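Local coordinates for protein cytosine-specific methyltransferase (PDB 3G7U) that probably transfers a methyl group from S-adenosyl-L-methionine to carbon 5 of cytosine in DNA, at residues 280-294 against 308-320. Numbering follows the deposited sequence. Where two conformers were deposited one is given.
Sequences SRSTRLDPNGFCPTL and VRPIHPYHPRVIT
A single parallel beta bridge pairs R284 with I311. T283 O takes the N-H of I311 N at 3.0 Å, and I311 O accepts from L285 N at 2.9 Å. R284 then runs alongside the 312-316 loop. Its CG is anti to the backbone N (chi1 171°), and a bend at chi3 brings NE and NH2 to the loop carbonyls. R284 NE donates to H312 O at 2.7 Å. NH2 adds weak bonds to H312 O and H315 O, and a water links it to Y314 O. P313 O lies over one face of the guanidinium without a hydrogen bond, while NH1 turns to L271 O. The bonds from NE, NH2 and NH1 probably limit its rotation.

Both segments probably belong to the small domain, as in other C5-methyltransferases. The end of 308-320 and helix 321-328 match motif IX of the family. On the other flank, L285 packs its CG on P310 CB, and its CD1 meets I319 CG2 at 3.8 Å. L285 O is buried against P313 CB without a polar partner. P287 CB comes obliquely to Y314 OH at 3.3 Å. At the far end, S282 OG donates to R309 O at 2.6 Å, in the carbonyl plane.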
ATOM      1  N   SER A 280     -11.478  16.550 -19.087  1.00 55.84           N
ATOM      2  CA  SER A 280     -10.454  15.540 -18.746  1.00 53.13           C
ATOM      3  C   SER A 280     -10.933  14.506 -17.731  1.00 53.16           C
ATOM      4  O   SER A 280     -10.312  13.448 -17.574  1.00 50.83           O
ATOM      5  CB  SER A 280      -9.163  16.201 -18.244  1.00 50.47           C
ATOM      6  OG  SER A 280      -9.303  16.713 -16.927  1.00 47.59           O
ATOM      7  N   ARG A 281     -12.030  14.827 -17.042  1.00 53.13           N
ATOM      8  CA  ARG A 281     -12.598  14.003 -15.951  1.00 56.35           C
ATOM      9  C   ARG A 281     -11.768  13.977 -14.662  1.00 54.41           C
ATOM     10  O   ARG A 281     -12.093  13.253 -13.722  1.00 56.44           O
ATOM     11  CB  ARG A 281     -12.974  12.588 -16.409  1.00 58.48           C
ATOM     12  CG  ARG A 281     -14.448  12.417 -16.709  1.00 67.33           C
ATOM     13  CD  ARG A 281     -14.772  10.969 -17.046  1.00 73.89           C
ATOM     14  NE  ARG A 281     -14.675  10.714 -18.484  1.00 80.25           N
ATOM     15  CZ  ARG A 281     -13.627  10.174 -19.107  1.00 83.75           C
ATOM     16  NH1 ARG A 281     -13.677   9.992 -20.423  1.00 83.71           N
ATOM     17  NH2 ARG A 281     -12.537   9.810 -18.429  1.00 81.72           N
ATOM     18  N   SER A 282     -10.697  14.761 -14.627  1.00 48.51           N
ATOM     19  CA  SER A 282      -9.936  14.945 -13.415  1.00 43.29           C
ATOM     20  C   SER A 282     -10.721  15.822 -12.453  1.00 41.29           C
ATOM     21  O   SER A 282     -11.436  16.736 -12.869  1.00 40.96           O
ATOM     22  CB  SER A 282      -8.584  15.577 -13.739  1.00 44.00           C
ATOM     23  OG  SER A 282      -7.605  14.608 -14.094  1.00 47.18           O
ATOM     24  N   THR A 283     -10.580  15.545 -11.160  1.00 36.30           N
ATOM     25  CA  THR A 283     -11.343  16.249 -10.162  1.00 36.97           C
ATOM     26  C   THR A 283     -10.421  17.026  -9.282  1.00 33.63           C
ATOM     27  O   THR A 283      -9.420  16.491  -8.804  1.00 29.68           O
ATOM     28  CB  THR A 283     -12.158  15.266  -9.270  1.00 40.07           C
ATOM     29  OG1 THR A 283     -13.039  14.497 -10.091  1.00 43.80           O
ATOM     30  CG2 THR A 283     -12.957  16.009  -8.233  1.00 34.80           C
ATOM     31  N   ARG A 284     -10.744  18.290  -9.047  1.00 28.48           N
ATOM     32  CA  ARG A 284      -9.983  19.072  -8.085  1.00 28.38           C
ATOM     33  C   ARG A 284     -10.215  18.602  -6.658  1.00 32.62           C
ATOM     34  O   ARG A 284     -11.360  18.417  -6.228  1.00 33.75           O
ATOM     35  CB  ARG A 284     -10.253  20.574  -8.246  1.00 27.01           C
ATOM     36  CG  ARG A 284      -9.675  21.459  -7.159  1.00 29.00           C
ATOM     37  CD  ARG A 284      -9.524  22.881  -7.633  1.00 36.67           C
ATOM     38  NE  ARG A 284      -8.177  23.148  -8.143  1.00 35.06           N
ATOM     39  CZ  ARG A 284      -7.800  24.280  -8.720  1.00 37.65           C
ATOM     40  NH1 ARG A 284      -8.684  25.265  -8.901  1.00 36.64           N
ATOM     41  NH2 ARG A 284      -6.542  24.422  -9.133  1.00 31.69           N
ATOM     42  N   LEU A 285      -9.113  18.398  -5.937  1.00 27.81           N
ATOM     43  CA  LEU A 285      -9.152  18.044  -4.526  1.00 31.36           C
ATOM     44  C   LEU A 285      -9.743  19.177  -3.697  1.00 33.23           C
ATOM     45  O   LEU A 285      -9.517  20.360  -3.977  1.00 34.40           O
ATOM     46  CB  LEU A 285      -7.754  17.742  -3.997  1.00 28.45           C
ATOM     47  CG  LEU A 285      -7.079  16.478  -4.574  1.00 27.70           C
ATOM     48  CD1 LEU A 285      -5.595  16.474  -4.332  1.00 26.80           C
ATOM     49  CD2 LEU A 285      -7.704  15.246  -3.936  1.00 28.72           C
ATOM     50  N   ASP A 286     -10.496  18.795  -2.668  1.00 31.48           N
ATOM     51  CA  ASP A 286     -10.969  19.739  -1.669  1.00 31.08           C
ATOM     52  C   ASP A 286      -9.951  19.688  -0.566  1.00 27.97           C
ATOM     53  O   ASP A 286      -9.693  18.610   0.008  1.00 33.45           O
ATOM     54  CB  ASP A 286     -12.367  19.303  -1.186  1.00 32.01           C
ATOM     55  CG  ASP A 286     -12.949  20.196  -0.065  1.00 36.14           C
ATOM     56  OD1 ASP A 286     -12.273  21.060   0.551  1.00 31.27           O
ATOM     57  OD2 ASP A 286     -14.140  19.969   0.233  1.00 44.55           O
ATOM     58  N   PRO A 287      -9.362  20.848  -0.235  1.00 29.45           N
ATOM     59  CA  PRO A 287      -8.323  20.896   0.798  1.00 26.97           C
ATOM     60  C   PRO A 287      -8.785  20.457   2.195  1.00 34.29           C
ATOM     61  O   PRO A 287      -7.962  20.024   3.011  1.00 35.07           O
ATOM     62  CB  PRO A 287      -7.894  22.367   0.810  1.00 29.04           C
ATOM     63  CG  PRO A 287      -8.977  23.097   0.135  1.00 28.03           C
ATOM     64  CD  PRO A 287      -9.652  22.180  -0.805  1.00 29.35           C
ATOM     65  N   ASN A 288     -10.084  20.605   2.471  1.00 37.53           N
ATOM     66  CA  ASN A 288     -10.661  20.160   3.749  1.00 40.95           C
ATOM     67  C   ASN A 288     -11.372  18.812   3.622  1.00 39.58           C
ATOM     68  O   ASN A 288     -12.075  18.383   4.531  1.00 40.60           O
ATOM     69  CB  ASN A 288     -11.614  21.237   4.294  1.00 43.88           C
ATOM     70  CG  ASN A 288     -10.896  22.548   4.606  1.00 47.08           C
ATOM     71  OD1 ASN A 288      -9.899  22.587   5.345  1.00 50.90           O
ATOM     72  ND2 ASN A 288     -11.397  23.630   4.036  1.00 52.58           N
ATOM     73  N   GLY A 289     -11.189  18.160   2.480  1.00 32.15           N
ATOM     74  CA  GLY A 289     -11.745  16.841   2.216  1.00 29.96           C
ATOM     75  C   GLY A 289     -10.601  15.839   2.128  1.00 30.57           C
ATOM     76  O   GLY A 289      -9.529  16.097   2.629  1.00 26.58           O
ATOM     77  N   PHE A 290     -10.852  14.707   1.490  1.00 29.80           N
ATOM     78  CA  PHE A 290      -9.859  13.651   1.324  1.00 31.66           C
ATOM     79  C   PHE A 290      -9.713  13.314  -0.144  1.00 32.09           C
ATOM     80  O   PHE A 290     -10.564  13.663  -0.990  1.00 31.54           O
ATOM     81  CB  PHE A 290     -10.303  12.389   2.087  1.00 32.59           C
ATOM     82  CG  PHE A 290     -10.639  12.635   3.530  1.00 36.31           C
ATOM     83  CD1 PHE A 290      -9.640  12.697   4.488  1.00 33.26           C
ATOM     84  CD2 PHE A 290     -11.967  12.812   3.932  1.00 42.00           C
ATOM     85  CE1 PHE A 290      -9.935  12.948   5.840  1.00 39.00           C
ATOM     86  CE2 PHE A 290     -12.279  13.066   5.286  1.00 44.42           C
ATOM     87  CZ  PHE A 290     -11.263  13.120   6.236  1.00 39.46           C
ATOM     88  N   CYS A 291      -8.649  12.589  -0.465  1.00 31.33           N
ATOM     89  CA  CYS A 291      -8.393  12.202  -1.836  1.00 32.62           C
ATOM     90  C   CYS A 291      -9.350  11.067  -2.197  1.00 36.39           C
ATOM     91  O   CYS A 291      -9.423  10.082  -1.462  1.00 38.43           O
ATOM     92  CB  CYS A 291      -6.925  11.776  -1.970  1.00 31.23           C
ATOM     93  SG  CYS A 291      -6.408  11.377  -3.640  1.00 35.23           S
ATOM     94  N   PRO A 292     -10.096  11.188  -3.308  1.00 39.58           N
ATOM     95  CA  PRO A 292     -10.975  10.071  -3.696  1.00 43.47           C
ATOM     96  C   PRO A 292     -10.141   8.830  -4.085  1.00 46.15           C
ATOM     97  O   PRO A 292      -8.908   8.896  -4.070  1.00 49.84           O
ATOM     98  CB  PRO A 292     -11.741  10.604  -4.916  1.00 45.02           C
ATOM     99  CG  PRO A 292     -11.378  12.018  -5.075  1.00 45.14           C
ATOM    100  CD  PRO A 292     -10.142  12.302  -4.270  1.00 40.13           C
ATOM    101  N   THR A 293     -10.778   7.714  -4.420  1.00 52.04           N
ATOM    102  CA  THR A 293     -10.004   6.522  -4.826  1.00 60.89           C
ATOM    103  C   THR A 293      -8.993   6.800  -5.978  1.00 65.13           C
ATOM    104  O   THR A 293      -9.395   7.128  -7.105  1.00 66.92           O
ATOM    105  CB  THR A 293     -10.926   5.326  -5.187  1.00 62.56           C
ATOM    106  OG1 THR A 293     -11.938   5.177  -4.179  1.00 63.37           O
ATOM    107  CG2 THR A 293     -10.111   4.013  -5.303  1.00 64.34           C
ATOM    108  N   LEU A 294      -7.694   6.676  -5.672  1.00 65.69           N
ATOM    109  CA  LEU A 294      -6.605   6.946  -6.635  1.00 66.69           C
ATOM    110  C   LEU A 294      -6.523   5.939  -7.793  1.00 67.75           C
ATOM    111  O   LEU A 294      -6.790   4.749  -7.622  1.00 67.56           O
ATOM    112  CB  LEU A 294      -5.239   7.057  -5.919  1.00 66.02           C
ATOM    113  CG  LEU A 294      -4.884   8.398  -5.247  1.00 66.62           C
ATOM    114  CD1 LEU A 294      -3.720   8.277  -4.261  1.00 63.79           C
ATOM    115  CD2 LEU A 294      -4.580   9.470  -6.299  1.00 65.39           C
ATOM    116  N   VAL A 308      -7.217   8.474 -13.859  1.00 57.69           N
ATOM    117  CA  VAL A 308      -6.956   9.893 -14.101  1.00 59.04           C
ATOM    118  C   VAL A 308      -6.407  10.543 -12.816  1.00 53.88           C
ATOM    119  O   VAL A 308      -6.680  10.052 -11.718  1.00 58.44           O
ATOM    120  CB  VAL A 308      -8.229  10.621 -14.636  1.00 62.52           C
ATOM    121  CG1 VAL A 308      -9.064  11.231 -13.489  1.00 62.29           C
ATOM    122  CG2 VAL A 308      -7.855  11.680 -15.693  1.00 65.63           C
ATOM    123  N   ARG A 309      -5.643  11.628 -12.942  1.00 47.96           N
ATOM    124  CA  ARG A 309      -4.965  12.207 -11.781  0.50 42.19           C
ATOM    125  C   ARG A 309      -5.786  13.322 -11.145  1.00 38.27           C
ATOM    126  O   ARG A 309      -6.409  14.095 -11.848  1.00 35.31           O
ATOM    127  CB  ARG A 309      -3.569  12.719 -12.165  0.50 44.97           C
ATOM    128  CG  ARG A 309      -2.413  11.708 -12.011  0.50 46.38           C
ATOM    129  CD  ARG A 309      -2.579  10.482 -12.910  0.50 49.36           C
ATOM    130  NE  ARG A 309      -1.334  10.074 -13.556  0.50 50.56           N
ATOM    131  CZ  ARG A 309      -1.215   9.022 -14.360  0.50 50.30           C
ATOM    132  NH1 ARG A 309      -2.264   8.250 -14.617  0.50 51.01           N
ATOM    133  NH2 ARG A 309      -0.042   8.741 -14.902  0.50 48.46           N
ATOM    134  N   PRO A 310      -5.792  13.403  -9.801  1.00 30.27           N
ATOM    135  CA  PRO A 310      -6.483  14.534  -9.179  1.00 28.58           C
ATOM    136  C   PRO A 310      -5.792  15.846  -9.524  1.00 26.57           C
ATOM    137  O   PRO A 310      -4.585  15.870  -9.799  1.00 23.25           O
ATOM    138  CB  PRO A 310      -6.295  14.285  -7.675  1.00 29.21           C
ATOM    139  CG  PRO A 310      -6.017  12.794  -7.585  1.00 32.54           C
ATOM    140  CD  PRO A 310      -5.249  12.468  -8.796  1.00 32.72           C
ATOM    141  N   ILE A 311      -6.559  16.928  -9.498  1.00 24.89           N
ATOM    142  CA  ILE A 311      -6.035  18.284  -9.665  0.50 25.98           C
ATOM    143  C   ILE A 311      -5.754  18.857  -8.298  1.00 23.97           C
ATOM    144  O   ILE A 311      -6.556  18.678  -7.341  1.00 25.66           O
ATOM    145  CB  ILE A 311      -7.076  19.175 -10.415  0.50 25.56           C
ATOM    146  CG1 ILE A 311      -7.500  18.509 -11.726  0.50 29.35           C
ATOM    147  CG2 ILE A 311      -6.587  20.614 -10.641  0.50 29.80           C
ATOM    148  CD1 ILE A 311      -6.375  18.187 -12.665  0.50 26.56           C
ATOM    149  N   HIS A 312      -4.627  19.545  -8.184  1.00 21.08           N
ATOM    150  CA  HIS A 312      -4.221  20.171  -6.960  1.00 22.74           C
ATOM    151  C   HIS A 312      -5.273  21.222  -6.528  1.00 28.35           C
ATOM    152  O   HIS A 312      -5.878  21.866  -7.405  1.00 27.89           O
ATOM    153  CB  HIS A 312      -2.900  20.869  -7.223  1.00 24.08           C
ATOM    154  CG  HIS A 312      -2.167  21.249  -5.986  1.00 24.31           C
ATOM    155  ND1 HIS A 312      -2.401  22.430  -5.319  1.00 28.77           N
ATOM    156  CD2 HIS A 312      -1.212  20.599  -5.282  1.00 22.51           C
ATOM    157  CE1 HIS A 312      -1.618  22.490  -4.252  1.00 27.89           C
ATOM    158  NE2 HIS A 312      -0.874  21.400  -4.216  1.00 25.69           N
ATOM    159  N   PRO A 313      -5.507  21.372  -5.210  1.00 29.62           N
ATOM    160  CA  PRO A 313      -6.587  22.279  -4.761  1.00 30.06           C
ATOM    161  C   PRO A 313      -6.338  23.751  -5.073  1.00 31.39           C
ATOM    162  O   PRO A 313      -7.311  24.496  -5.335  1.00 32.75           O
ATOM    163  CB  PRO A 313      -6.625  22.062  -3.252  1.00 27.27           C
ATOM    164  CG  PRO A 313      -5.242  21.556  -2.886  1.00 30.88           C
ATOM    165  CD  PRO A 313      -4.854  20.704  -4.060  1.00 30.37           C
ATOM    166  N   TYR A 314      -5.068  24.148  -5.057  1.00 32.48           N
ATOM    167  CA  TYR A 314      -4.665  25.551  -5.211  1.00 37.31           C
ATOM    168  C   TYR A 314      -3.975  25.860  -6.555  1.00 40.32           C
ATOM    169  O   TYR A 314      -4.212  26.922  -7.148  1.00 42.12           O
ATOM    170  CB  TYR A 314      -3.784  25.963  -4.039  1.00 39.25           C
ATOM    171  CG  TYR A 314      -4.440  25.743  -2.680  1.00 45.84           C
ATOM    172  CD1 TYR A 314      -5.749  26.178  -2.423  1.00 47.43           C
ATOM    173  CD2 TYR A 314      -3.748  25.114  -1.648  1.00 49.92           C
ATOM    174  CE1 TYR A 314      -6.347  25.983  -1.173  1.00 46.40           C
ATOM    175  CE2 TYR A 314      -4.341  24.909  -0.389  1.00 48.21           C
ATOM    176  CZ  TYR A 314      -5.628  25.348  -0.165  1.00 50.34           C
ATOM    177  OH  TYR A 314      -6.195  25.143   1.081  1.00 54.86           O
ATOM    178  N   HIS A 315      -3.146  24.933  -7.031  1.00 34.48           N
ATOM    179  CA  HIS A 315      -2.424  25.103  -8.290  1.00 33.11           C
ATOM    180  C   HIS A 315      -3.170  24.515  -9.459  1.00 30.17           C
ATOM    181  O   HIS A 315      -3.836  23.476  -9.340  1.00 29.41           O
ATOM    182  CB  HIS A 315      -1.005  24.496  -8.213  1.00 31.54           C
ATOM    183  CG  HIS A 315      -0.175  25.059  -7.107  1.00 29.73           C
ATOM    184  ND1 HIS A 315       0.096  26.404  -6.993  1.00 37.89           N
ATOM    185  CD2 HIS A 315       0.433  24.464  -6.057  1.00 33.40           C
ATOM    186  CE1 HIS A 315       0.835  26.614  -5.921  1.00 32.03           C
ATOM    187  NE2 HIS A 315       1.042  25.454  -5.327  1.00 35.84           N
ATOM    188  N   PRO A 316      -3.061  25.169 -10.625  1.00 29.17           N
ATOM    189  CA  PRO A 316      -3.779  24.688 -11.789  1.00 27.64           C
ATOM    190  C   PRO A 316      -3.095  23.525 -12.535  1.00 27.82           C
ATOM    191  O   PRO A 316      -2.703  23.661 -13.689  1.00 24.95           O
ATOM    192  CB  PRO A 316      -3.881  25.940 -12.670  1.00 29.00           C
ATOM    193  CG  PRO A 316      -2.669  26.757 -12.314  1.00 29.29           C
ATOM    194  CD  PRO A 316      -2.333  26.436 -10.884  1.00 29.71           C
ATOM    195  N   ARG A 317      -3.024  22.347 -11.902  1.00 23.89           N
ATOM    196  CA  ARG A 317      -2.219  21.262 -12.441  1.00 23.74           C
ATOM    197  C   ARG A 317      -2.655  19.939 -11.801  1.00 19.84           C
ATOM    198  O   ARG A 317      -3.253  19.954 -10.720  1.00 21.38           O
ATOM    199  CB  ARG A 317      -0.729  21.519 -12.139  1.00 23.26           C
ATOM    200  CG  ARG A 317      -0.417  21.741 -10.668  1.00 25.56           C
ATOM    201  CD  ARG A 317       1.066  21.562 -10.438  1.00 23.08           C
ATOM    202  NE  ARG A 317       1.534  21.760  -9.066  1.00 24.65           N
ATOM    203  CZ  ARG A 317       1.470  20.855  -8.077  1.00 29.90           C
ATOM    204  NH1 ARG A 317       0.919  19.662  -8.279  1.00 24.19           N
ATOM    205  NH2 ARG A 317       2.000  21.135  -6.889  1.00 24.36           N
ATOM    206  N   VAL A 318      -2.328  18.807 -12.435  1.00 21.51           N
ATOM    207  CA  VAL A 318      -2.472  17.526 -11.754  1.00 20.11           C
ATOM    208  C   VAL A 318      -1.455  17.451 -10.625  1.00 21.32           C
ATOM    209  O   VAL A 318      -0.464  18.192 -10.637  1.00 22.88           O
ATOM    210  CB  VAL A 318      -2.270  16.343 -12.716  1.00 19.12           C
ATOM    211  CG1 VAL A 318      -3.331  16.381 -13.801  1.00 27.18           C
ATOM    212  CG2 VAL A 318      -0.910  16.423 -13.379  1.00 23.31           C
ATOM    213  N   ILE A 319      -1.709  16.605  -9.627  1.00 19.64           N
ATOM    214  CA  ILE A 319      -0.782  16.437  -8.497  1.00 20.64           C
ATOM    215  C   ILE A 319       0.504  15.714  -8.945  1.00 21.86           C
ATOM    216  O   ILE A 319       0.491  15.049  -9.984  1.00 23.52           O
ATOM    217  CB  ILE A 319      -1.475  15.694  -7.290  1.00 20.64           C
ATOM    218  CG1 ILE A 319      -1.950  14.286  -7.701  1.00 20.80           C
ATOM    219  CG2 ILE A 319      -2.632  16.610  -6.697  1.00 18.79           C
ATOM    220  CD1 ILE A 319      -2.527  13.474  -6.504  1.00 23.07           C
ATOM    221  N   THR A 320       1.569  15.807  -8.149  1.00 20.89           N
ATOM    222  CA  THR A 320       2.823  15.165  -8.426  1.00 21.26           C
ATOM    223  C   THR A 320       2.805  13.760  -7.833  1.00 18.74           C
ATOM    224  O   THR A 320       1.958  13.433  -6.986  1.00 16.77           O
ATOM    225  CB  THR A 320       3.995  15.914  -7.769  1.00 22.06           C
ATOM    226  OG1 THR A 320       3.836  15.838  -6.361  1.00 20.00           O
ATOM    227  CG2 THR A 320       4.021  17.366  -8.186  1.00 22.59           C
TER
HETATM  228  O   HOH W   1      -5.681  27.159  -9.534  1.00 33.90           O